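Local coordinates for protein monalysin (PDB 4MKO) that forms pores in host cell membranes as a secreted beta-barrel toxin of Pseudomonas entomophila, damaging the Drosophila intestine, at residues Thr74-Arg85 and Trp120-Glu131; Arg3-Lys11 and Lys27-Ile35. All coordinates share one frame; numbering follows the deposited sequence. Where two conformers were deposited one is given.

In the fold
Two ways of joining strands are found in this one chain. Contact 2 closes first along the chain, pairing the short strand 9-10 in parallel with the start of strand 29-43 across a beta-alpha-beta crossover; contact 1 opens later, as an antiparallel pair of strands joined by a long connection containing helices, within the region 67-135, inferred to form the pore. Their centres lie about 24 Å apart on opposite sides of the chain's centre, and their nearest atoms stay about 9 Å from each other. Bound metals belong to contact 2: mercury about 2 Å from the side chain of Cys-30, zinc about 2 Å from that of Asp-33. In contact 1, the Trp-120 side chain is about 8 Å from a mercury ion, too far to bind it.

Contact 1. Residues Thr74-Arg85 and Trp120-Glu131; sequences TLSYQLTKGHTR and WSTTQSFTDTTE
Leu-75, Tyr-77, Leu-79 and Lys-81 exchange paired backbone hydrogen bonds with Thr-130, Asp-128, Phe-126 and Gln-124, giving a regular antiparallel register. Past Lys-81 and before Gln-124, Ser-121 O takes two bonds from His-83, from N at 2.9 Å and from ND1 at 2.9 Å, on opposite faces of its carbonyl plane. Thr-123 OG1 donates to His-83 O (2.7 Å).

Among side-chain polar bonds, Tyr-77 OH meets Thr-130 OG1 at 2.7 Å, near the ring plane, and both hydroxyls also bond to Arg-187. Tyr-77 and Asp-128 lie side by side, ring and carboxylate 84° apart; Asp-128 O sits over the ring face, and Tyr-77 OH comes within 2.7 Å of Asp-128 OD2, a weak, unsettled bond. On the other face of the sheet, Gln-78 NE2 sends a nearly straight bond to Thr-127 OG1 (3.0 Å, 175°) within its amide plane.

Apolar packing centres on Phe-126: its CG lies between backbone N and carbonyl carbon (chi1 70°), which lays the ring face against Leu-79 across the strands, whose CB makes a CH-pi contact 4.0 Å from the Phe-126 ring centroid. Thr-123 CG2 lies over one face of the Arg-85 guanidinium.

This two-stranded antiparallel sheet, rich in serine and threonine, is consistent with the pore-forming region of aerolysin-like toxins.

Contact 2. Residues Arg3-Lys11 and Lys27-Ile35; sequences RFDQYPTKK and KQGCWVDGI
Trp-31 meets the segment Arg-3-Lys-11 with the edge of its indole. With CG anti to its carbonyl carbon (chi1 -68°), the ring reaches back to the short 3-10 turn, where NE1 donates to Phe-4 O at 2.9 Å. That oxygen lies close to the indole plane, yet the donor stands well above the carbonyl plane of Phe-4, while Tyr-7 N reaches the same oxygen from the opposite face. On one side of NE1, Trp-31 CZ2 touches Phe-4 CB at 3.7 Å; on the other, CD1 comes edge-on to Tyr-7 O. His-221 stacks on the indole, and Phe-56 meets it edge-to-face.

Tyr-7 crosses Gln-28 with ring and amide planes 58° apart, and its OH donates to Gln-28 OE1 (2.7 Å) from above the carbonyl plane; Gln-28 NE2 is held by Thr-197 O. Gln-6 CG covers one face of the Tyr-7 ring.

Beyond the rings the backbones run parallel: Trp-31 N bonds to Pro-8 O, Lys-10 N to Trp-31 O, and Asp-33 N to Lys-10 O. Thr-9 OG1 rests against Trp-31 CB (3.6 Å), whereas Lys-10 CG packs on Cys-30 SG (3.8 Å) on the other face. Lys-11 CD meets Asp-33 OD2 at 3.6 Å.

Chemically, the turn is tied to the strand through buried aromatic donors and carbonyl acceptors, while Cys-30 SG, a ligand of the bound mercury, supplies the soft sulfur such a metal prefers, and the Asp-33 side chain lies about 2 Å from a zinc ion.

Contact 1. Residues Thr74-Arg85 and Trp120-Glu131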
loop_
_atom_site.group_PDB
_atom_site.type_symbol
_atom_site.label_atom_id
_atom_site.label_comp_id
_atom_site.label_asym_id
_atom_site.label_seq_id
_atom_site.Cartn_x
_atom_site.Cartn_y
_atom_site.Cartn_z
ATOM N N THR A 74 -22.427 -19.584 0.024
ATOM C CA THR A 74 -21.920 -18.380 0.675
ATOM C C THR A 74 -20.477 -18.680 1.070
ATOM O O THR A 74 -20.223 -19.389 2.043
ATOM C CB THR A 74 -22.833 -17.952 1.839
ATOM O OG1 THR A 74 -24.118 -17.661 1.299
ATOM C CG2 THR A 74 -22.302 -16.718 2.583
ATOM N N LEU A 75 -19.533 -18.182 0.277
ATOM C CA LEU A 75 -18.118 -18.395 0.510
ATOM C C LEU A 75 -17.585 -17.477 1.597
ATOM O O LEU A 75 -17.801 -16.279 1.525
ATOM C CB LEU A 75 -17.339 -18.173 -0.809
ATOM C CG LEU A 75 -15.889 -18.645 -0.803
ATOM C CD1 LEU A 75 -15.805 -20.177 -0.917
ATOM C CD2 LEU A 75 -15.134 -18.040 -1.944
ATOM N N SER A 76 -16.877 -18.044 2.587
ATOM C CA SER A 76 -16.224 -17.300 3.670
ATOM C C SER A 76 -14.727 -17.295 3.378
ATOM O O SER A 76 -14.156 -18.336 3.032
ATOM C CB SER A 76 -16.459 -17.974 5.021
ATOM O OG SER A 76 -17.747 -17.682 5.531
ATOM N N TYR A 77 -14.086 -16.140 3.529
ATOM C CA TYR A 77 -12.643 -16.023 3.272
ATOM C C TYR A 77 -12.087 -14.977 4.201
ATOM O O TYR A 77 -12.844 -14.142 4.712
ATOM C CB TYR A 77 -12.341 -15.685 1.790
ATOM C CG TYR A 77 -13.220 -14.588 1.229
ATOM C CD1 TYR A 77 -12.866 -13.247 1.359
ATOM C CD2 TYR A 77 -14.444 -14.886 0.633
ATOM C CE1 TYR A 77 -13.692 -12.230 0.872
ATOM C CE2 TYR A 77 -15.292 -13.880 0.177
ATOM C CZ TYR A 77 -14.911 -12.553 0.291
ATOM O OH TYR A 77 -15.761 -11.575 -0.174
ATOM N N GLN A 78 -10.776 -15.008 4.419
ATOM C CA GLN A 78 -10.146 -14.073 5.327
ATOM C C GLN A 78 -9.567 -12.866 4.625
ATOM O O GLN A 78 -8.737 -13.012 3.729
ATOM C CB GLN A 78 -9.045 -14.773 6.157
ATOM C CG GLN A 78 -9.545 -15.882 7.104
ATOM C CD GLN A 78 -10.578 -15.383 8.081
ATOM O OE1 GLN A 78 -10.284 -14.584 8.972
ATOM N NE2 GLN A 78 -11.828 -15.791 7.886
ATOM N N LEU A 79 -9.994 -11.680 5.043
ATOM C CA LEU A 79 -9.394 -10.424 4.588
ATOM C C LEU A 79 -8.639 -9.874 5.787
ATOM O O LEU A 79 -8.734 -10.435 6.885
ATOM C CB LEU A 79 -10.458 -9.426 4.098
ATOM C CG LEU A 79 -11.304 -9.831 2.878
ATOM C CD1 LEU A 79 -12.276 -8.717 2.511
ATOM C CD2 LEU A 79 -10.443 -10.173 1.649
ATOM N N THR A 80 -7.868 -8.799 5.601
ATOM C CA THR A 80 -7.159 -8.181 6.721
ATOM C C THR A 80 -7.364 -6.674 6.748
ATOM O O THR A 80 -7.710 -6.059 5.727
ATOM C CB THR A 80 -5.653 -8.533 6.707
ATOM O OG1 THR A 80 -5.044 -7.950 5.551
ATOM C CG2 THR A 80 -5.377 -10.041 6.759
ATOM N N LYS A 81 -7.146 -6.076 7.933
ATOM C CA LYS A 81 -7.183 -4.643 8.162
ATOM C C LYS A 81 -5.888 -4.220 8.857
ATOM O O LYS A 81 -5.253 -5.051 9.501
ATOM C CB LYS A 81 -8.442 -4.189 8.921
ATOM C CG LYS A 81 -8.669 -4.814 10.293
ATOM C CD LYS A 81 -10.143 -4.652 10.684
ATOM C CE LYS A 81 -10.494 -5.465 11.905
ATOM N NZ LYS A 81 -11.929 -5.315 12.273
ATOM N N GLY A 82 -5.506 -2.950 8.683
ATOM C CA GLY A 82 -4.261 -2.399 9.222
ATOM C C GLY A 82 -3.118 -2.656 8.263
ATOM O O GLY A 82 -3.351 -2.880 7.068
ATOM N N HIS A 83 -1.870 -2.678 8.767
ATOM C CA HIS A 83 -0.736 -2.997 7.886
ATOM C C HIS A 83 -0.898 -4.405 7.292
ATOM O O HIS A 83 -1.495 -5.290 7.929
ATOM C CB HIS A 83 0.603 -2.850 8.636
ATOM C CG HIS A 83 0.990 -1.424 8.862
ATOM N ND1 HIS A 83 0.420 -0.673 9.879
ATOM C CD2 HIS A 83 1.838 -0.634 8.162
ATOM C CE1 HIS A 83 0.970 0.530 9.786
ATOM N NE2 HIS A 83 1.835 0.595 8.774
ATOM N N THR A 84 -0.401 -4.616 6.056
ATOM C CA THR A 84 -0.532 -5.930 5.412
ATOM C C THR A 84 0.292 -7.003 6.125
ATOM O O THR A 84 1.295 -6.682 6.760
ATOM C CB THR A 84 -0.111 -5.876 3.938
ATOM O OG1 THR A 84 1.307 -5.675 3.884
ATOM C CG2 THR A 84 -0.859 -4.814 3.154
ATOM N N ARG A 85 -0.097 -8.280 5.964
ATOM C CA ARG A 85 0.662 -9.374 6.552
ATOM C C ARG A 85 2.092 -9.365 5.990
ATOM O O ARG A 85 3.036 -9.526 6.755
ATOM C CB ARG A 85 -0.010 -10.728 6.268
ATOM C CG ARG A 85 0.564 -11.884 7.105
ATOM C CD ARG A 85 0.136 -11.820 8.574
ATOM N NE ARG A 85 -1.283 -12.141 8.780
ATOM C CZ ARG A 85 -1.951 -11.899 9.908
ATOM N NH1 ARG A 85 -1.351 -11.298 10.930
ATOM N NH2 ARG A 85 -3.232 -12.231 10.011
ATOM N N TRP A 120 -4.230 1.913 10.497
ATOM C CA TRP A 120 -2.760 1.949 10.507
ATOM C C TRP A 120 -2.153 1.110 11.632
ATOM O O TRP A 120 -0.969 1.243 11.961
ATOM C CB TRP A 120 -2.290 3.404 10.580
ATOM C CG TRP A 120 -2.645 4.215 9.364
ATOM C CD1 TRP A 120 -3.799 4.909 9.143
ATOM C CD2 TRP A 120 -1.835 4.393 8.191
ATOM N NE1 TRP A 120 -3.749 5.540 7.914
ATOM C CE2 TRP A 120 -2.557 5.229 7.304
ATOM C CE3 TRP A 120 -0.543 3.963 7.824
ATOM C CZ2 TRP A 120 -2.018 5.680 6.092
ATOM C CZ3 TRP A 120 -0.017 4.394 6.613
ATOM C CH2 TRP A 120 -0.755 5.238 5.757
ATOM N N SER A 121 -2.965 0.224 12.205
ATOM C CA SER A 121 -2.542 -0.640 13.297
ATOM C C SER A 121 -1.894 -1.916 12.758
ATOM O O SER A 121 -1.579 -2.021 11.558
ATOM C CB SER A 121 -3.745 -0.964 14.193
ATOM O OG SER A 121 -3.334 -1.539 15.424
ATOM N N THR A 122 -1.688 -2.902 13.649
ATOM C CA THR A 122 -1.132 -4.190 13.281
ATOM C C THR A 122 -2.156 -4.974 12.465
ATOM O O THR A 122 -3.360 -4.710 12.584
ATOM C CB THR A 122 -0.688 -4.962 14.542
ATOM O OG1 THR A 122 -1.810 -5.108 15.414
ATOM C CG2 THR A 122 0.477 -4.279 15.272
ATOM N N THR A 123 -1.680 -5.925 11.638
ATOM C CA THR A 123 -2.526 -6.786 10.812
ATOM C C THR A 123 -3.546 -7.527 11.689
ATOM O O THR A 123 -3.179 -8.160 12.694
ATOM C CB THR A 123 -1.700 -7.838 10.040
ATOM O OG1 THR A 123 -0.520 -7.245 9.483
ATOM C CG2 THR A 123 -2.505 -8.511 8.934
ATOM N N GLN A 124 -4.818 -7.422 11.291
ATOM C CA GLN A 124 -5.921 -8.100 11.961
ATOM C C GLN A 124 -6.782 -8.768 10.890
ATOM O O GLN A 124 -7.241 -8.100 9.967
ATOM C CB GLN A 124 -6.742 -7.117 12.825
ATOM C CG GLN A 124 -7.915 -7.758 13.584
ATOM C CD GLN A 124 -7.481 -8.802 14.591
ATOM O OE1 GLN A 124 -6.817 -8.506 15.591
ATOM N NE2 GLN A 124 -7.852 -10.051 14.346
ATOM N N SER A 125 -6.956 -10.093 10.995
ATOM C CA SER A 125 -7.773 -10.845 10.042
ATOM C C SER A 125 -9.252 -10.713 10.411
ATOM O O SER A 125 -9.587 -10.511 11.585
ATOM C CB SER A 125 -7.373 -12.317 10.025
ATOM O OG SER A 125 -7.674 -12.932 11.266
ATOM N N PHE A 126 -10.128 -10.808 9.409
ATOM C CA PHE A 126 -11.581 -10.760 9.589
ATOM C C PHE A 126 -12.226 -11.549 8.478
ATOM O O PHE A 126 -11.675 -11.637 7.375
ATOM C CB PHE A 126 -12.149 -9.333 9.694
ATOM C CG PHE A 126 -12.130 -8.512 8.430
ATOM C CD1 PHE A 126 -10.981 -7.825 8.044
ATOM C CD2 PHE A 126 -13.273 -8.381 7.650
ATOM C CE1 PHE A 126 -10.974 -7.044 6.887
ATOM C CE2 PHE A 126 -13.266 -7.601 6.490
ATOM C CZ PHE A 126 -12.117 -6.926 6.122
ATOM N N THR A 127 -13.390 -12.140 8.777
ATOM C CA THR A 127 -14.126 -12.953 7.829
ATOM C C THR A 127 -15.005 -12.072 6.959
ATOM O O THR A 127 -15.736 -11.214 7.469
ATOM C CB THR A 127 -14.969 -14.015 8.587
ATOM O OG1 THR A 127 -14.111 -14.722 9.483
ATOM C CG2 THR A 127 -15.670 -15.007 7.648
ATOM N N ASP A 128 -14.960 -12.321 5.653
ATOM C CA ASP A 128 -15.836 -11.665 4.701
ATOM C C ASP A 128 -16.553 -12.760 3.914
ATOM O O ASP A 128 -16.023 -13.867 3.779
ATOM C CB ASP A 128 -15.066 -10.700 3.785
ATOM C CG ASP A 128 -15.978 -9.814 2.968
ATOM O OD1 ASP A 128 -16.887 -9.198 3.561
ATOM O OD2 ASP A 128 -15.767 -9.714 1.738
ATOM N N THR A 129 -17.787 -12.492 3.475
ATOM C CA THR A 129 -18.544 -13.495 2.723
ATOM C C THR A 129 -19.094 -12.916 1.444
ATOM O O THR A 129 -19.407 -11.729 1.407
ATOM C CB THR A 129 -19.714 -14.084 3.574
ATOM O OG1 THR A 129 -20.686 -13.069 3.831
ATOM C CG2 THR A 129 -19.252 -14.737 4.892
ATOM N N THR A 130 -19.255 -13.768 0.415
ATOM C CA THR A 130 -19.890 -13.450 -0.862
ATOM C C THR A 130 -20.672 -14.679 -1.330
ATOM O O THR A 130 -20.108 -15.779 -1.397
ATOM C CB THR A 130 -18.872 -12.975 -1.931
ATOM O OG1 THR A 130 -18.179 -11.831 -1.432
ATOM C CG2 THR A 130 -19.544 -12.594 -3.255
ATOM N N GLU A 131 -21.957 -14.489 -1.670
ATOM C CA GLU A 131 -22.757 -15.583 -2.216
ATOM C C GLU A 131 -22.303 -15.719 -3.661
ATOM O O GLU A 131 -22.264 -14.724 -4.389
ATOM C CB GLU A 131 -24.269 -15.306 -2.119
ATOM C CG GLU A 131 -25.085 -16.535 -2.492
ATOM C CD GLU A 131 -26.590 -16.371 -2.411
ATOM O OE1 GLU A 131 -27.210 -17.030 -1.547
ATOM O OE2 GLU A 131 -27.154 -15.609 -3.231
HETATM O O HOH W 1 -25.863 -19.060 -0.314
HETATM O O HOH W 2 -4.981 -11.465 12.544
#

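Contact 2. Residues Arg3-Lys11 and Lys27-Ile35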
loop_
_atom_site.group_PDB
_atom_site.type_symbol
_atom_site.label_atom_id
_atom_site.label_comp_id
_atom_site.label_asym_id
_atom_site.label_seq_id
_atom_site.Cartn_x
_atom_site.Cartn_y
_atom_site.Cartn_z
ATOM N N ARG A 3 8.614 -3.868 -15.233
ATOM C CA ARG A 3 8.216 -2.707 -16.033
ATOM C C ARG A 3 6.973 -2.005 -15.456
ATOM O O ARG A 3 5.883 -2.038 -16.049
ATOM C CB ARG A 3 7.991 -3.123 -17.508
ATOM C CG ARG A 3 9.198 -3.801 -18.186
ATOM C CD ARG A 3 10.319 -2.847 -18.581
ATOM N NE ARG A 3 9.864 -1.771 -19.465
ATOM C CZ ARG A 3 9.738 -1.881 -20.785
ATOM N NH1 ARG A 3 10.013 -3.029 -21.393
ATOM N NH2 ARG A 3 9.322 -0.848 -21.504
ATOM N N PHE A 4 7.145 -1.373 -14.289
ATOM C CA PHE A 4 6.040 -0.686 -13.611
ATOM C C PHE A 4 5.563 0.561 -14.387
ATOM O O PHE A 4 4.497 1.111 -14.067
ATOM C CB PHE A 4 6.364 -0.417 -12.133
ATOM C CG PHE A 4 6.005 -1.562 -11.201
ATOM C CD1 PHE A 4 6.316 -2.884 -11.532
ATOM C CD2 PHE A 4 5.383 -1.320 -9.984
ATOM C CE1 PHE A 4 6.027 -3.937 -10.649
ATOM C CE2 PHE A 4 5.083 -2.373 -9.107
ATOM C CZ PHE A 4 5.407 -3.676 -9.442
ATOM N N ASP A 5 6.299 0.941 -15.465
ATOM C CA ASP A 5 5.898 2.033 -16.351
ATOM C C ASP A 5 4.594 1.663 -17.090
ATOM O O ASP A 5 3.899 2.545 -17.594
ATOM C CB ASP A 5 7.039 2.448 -17.322
ATOM C CG ASP A 5 7.796 1.349 -18.071
ATOM O OD1 ASP A 5 7.701 0.173 -17.671
ATOM O OD2 ASP A 5 8.534 1.679 -19.017
ATOM N N GLN A 6 4.236 0.365 -17.118
ATOM C CA GLN A 6 3.001 -0.101 -17.758
ATOM C C GLN A 6 1.747 0.308 -16.994
ATOM O O GLN A 6 0.664 0.320 -17.581
ATOM C CB GLN A 6 3.001 -1.642 -17.946
ATOM C CG GLN A 6 2.710 -2.453 -16.670
ATOM C CD GLN A 6 2.921 -3.925 -16.880
ATOM O OE1 GLN A 6 2.053 -4.619 -17.413
ATOM N NE2 GLN A 6 4.066 -4.436 -16.437
ATOM N N TYR A 7 1.871 0.566 -15.669
ATOM C CA TYR A 7 0.697 0.858 -14.858
ATOM C C TYR A 7 0.309 2.327 -14.934
ATOM O O TYR A 7 1.208 3.175 -14.962
ATOM C CB TYR A 7 0.904 0.423 -13.393
ATOM C CG TYR A 7 1.298 -1.033 -13.259
ATOM C CD1 TYR A 7 0.422 -2.050 -13.634
ATOM C CD2 TYR A 7 2.555 -1.394 -12.782
ATOM C CE1 TYR A 7 0.794 -3.389 -13.554
ATOM C CE2 TYR A 7 2.930 -2.732 -12.681
ATOM C CZ TYR A 7 2.044 -3.725 -13.069
ATOM O OH TYR A 7 2.393 -5.047 -12.960
ATOM N N PRO A 8 -1.010 2.630 -14.970
ATOM C CA PRO A 8 -1.445 4.036 -15.044
ATOM C C PRO A 8 -1.351 4.699 -13.663
ATOM O O PRO A 8 -1.084 4.013 -12.673
ATOM C CB PRO A 8 -2.911 3.916 -15.474
ATOM C CG PRO A 8 -3.363 2.629 -14.848
ATOM C CD PRO A 8 -2.170 1.710 -14.940
ATOM N N THR A 9 -1.619 6.012 -13.609
ATOM C CA THR A 9 -1.621 6.799 -12.370
ATOM C C THR A 9 -3.062 7.232 -12.076
ATOM O O THR A 9 -3.756 7.725 -12.967
ATOM C CB THR A 9 -0.675 8.004 -12.500
ATOM O OG1 THR A 9 0.636 7.526 -12.770
ATOM C CG2 THR A 9 -0.644 8.874 -11.232
ATOM N N LYS A 10 -3.516 7.027 -10.834
ATOM C CA LYS A 10 -4.890 7.335 -10.437
ATOM C C LYS A 10 -4.898 8.236 -9.219
ATOM O O LYS A 10 -4.061 8.070 -8.337
ATOM C CB LYS A 10 -5.682 6.051 -10.141
ATOM C CG LYS A 10 -5.717 5.041 -11.294
ATOM C CD LYS A 10 -6.535 5.580 -12.466
ATOM C CE LYS A 10 -6.305 4.799 -13.725
ATOM N NZ LYS A 10 -7.112 5.379 -14.833
ATOM N N LYS A 11 -5.846 9.179 -9.171
ATOM C CA LYS A 11 -5.966 10.096 -8.039
ATOM C C LYS A 11 -7.325 9.876 -7.351
ATOM O O LYS A 11 -8.358 10.198 -7.931
ATOM C CB LYS A 11 -5.820 11.550 -8.517
ATOM C CG LYS A 11 -5.924 12.597 -7.410
ATOM C CD LYS A 11 -5.661 13.979 -8.001
ATOM C CE LYS A 11 -5.750 15.077 -6.975
ATOM N NZ LYS A 11 -5.540 16.417 -7.594
ATOM N N LYS A 27 -6.365 -6.492 -14.367
ATOM C CA LYS A 27 -5.740 -5.372 -13.653
ATOM C C LYS A 27 -4.896 -5.883 -12.491
ATOM O O LYS A 27 -5.296 -6.838 -11.821
ATOM C CB LYS A 27 -6.824 -4.390 -13.149
ATOM C CG LYS A 27 -7.760 -3.807 -14.239
ATOM C CD LYS A 27 -7.015 -3.190 -15.441
ATOM C CE LYS A 27 -7.949 -2.578 -16.457
ATOM N NZ LYS A 27 -8.338 -1.202 -16.054
ATOM N N GLN A 28 -3.707 -5.289 -12.282
ATOM C CA GLN A 28 -2.821 -5.701 -11.181
ATOM C C GLN A 28 -2.635 -4.562 -10.176
ATOM O O GLN A 28 -2.519 -4.808 -8.981
ATOM C CB GLN A 28 -1.429 -6.077 -11.714
ATOM C CG GLN A 28 -1.340 -7.431 -12.407
ATOM C CD GLN A 28 0.043 -7.613 -12.969
ATOM O OE1 GLN A 28 0.515 -6.821 -13.798
ATOM N NE2 GLN A 28 0.736 -8.642 -12.509
ATOM N N GLY A 29 -2.512 -3.340 -10.678
ATOM C CA GLY A 29 -2.238 -2.208 -9.801
ATOM C C GLY A 29 -2.024 -0.903 -10.529
ATOM O O GLY A 29 -2.013 -0.846 -11.764
ATOM N N CYS A 30 -1.925 0.172 -9.750
ATOM C CA CYS A 30 -1.768 1.495 -10.313
ATOM C C CYS A 30 -0.900 2.365 -9.414
ATOM O O CYS A 30 -0.830 2.130 -8.201
ATOM C CB CYS A 30 -3.132 2.135 -10.584
ATOM S SG CYS A 30 -4.167 2.400 -9.110
ATOM N N TRP A 31 -0.221 3.346 -10.020
ATOM C CA TRP A 31 0.500 4.378 -9.271
ATOM C C TRP A 31 -0.597 5.275 -8.720
ATOM O O TRP A 31 -1.644 5.447 -9.356
ATOM C CB TRP A 31 1.413 5.181 -10.198
ATOM C CG TRP A 31 2.559 4.377 -10.732
ATOM C CD1 TRP A 31 2.586 3.657 -11.892
ATOM C CD2 TRP A 31 3.825 4.162 -10.094
ATOM N NE1 TRP A 31 3.825 3.085 -12.061
ATOM C CE2 TRP A 31 4.596 3.350 -10.957
ATOM C CE3 TRP A 31 4.390 4.584 -8.874
ATOM C CZ2 TRP A 31 5.905 2.953 -10.644
ATOM C CZ3 TRP A 31 5.696 4.201 -8.570
ATOM C CH2 TRP A 31 6.439 3.394 -9.446
ATOM N N VAL A 32 -0.387 5.827 -7.531
ATOM C CA VAL A 32 -1.386 6.678 -6.882
ATOM C C VAL A 32 -0.826 8.089 -6.757
ATOM O O VAL A 32 0.274 8.255 -6.229
ATOM C CB VAL A 32 -1.774 6.107 -5.482
ATOM C CG1 VAL A 32 -2.706 7.066 -4.725
ATOM C CG2 VAL A 32 -2.417 4.731 -5.615
ATOM N N ASP A 33 -1.591 9.088 -7.209
ATOM C CA ASP A 33 -1.234 10.508 -7.089
ATOM C C ASP A 33 -1.880 10.963 -5.777
ATOM O O ASP A 33 -3.107 11.124 -5.697
ATOM C CB ASP A 33 -1.802 11.300 -8.291
ATOM C CG ASP A 33 -1.720 12.820 -8.201
ATOM O OD1 ASP A 33 -1.080 13.330 -7.257
ATOM O OD2 ASP A 33 -2.290 13.494 -9.077
ATOM N N GLY A 34 -1.060 11.071 -4.742
ATOM C CA GLY A 34 -1.525 11.468 -3.419
ATOM C C GLY A 34 -0.676 12.573 -2.833
ATOM O O GLY A 34 0.411 12.858 -3.345
ATOM N N ILE A 35 -1.166 13.189 -1.746
ATOM C CA ILE A 35 -0.454 14.285 -1.073
ATOM C C ILE A 35 0.640 13.773 -0.137
ATOM O O ILE A 35 0.605 12.618 0.310
ATOM C CB ILE A 35 -1.446 15.219 -0.301
ATOM C CG1 ILE A 35 -2.175 14.462 0.840
ATOM C CG2 ILE A 35 -2.457 15.917 -1.289
ATOM C CD1 ILE A 35 -2.523 15.340 2.042
#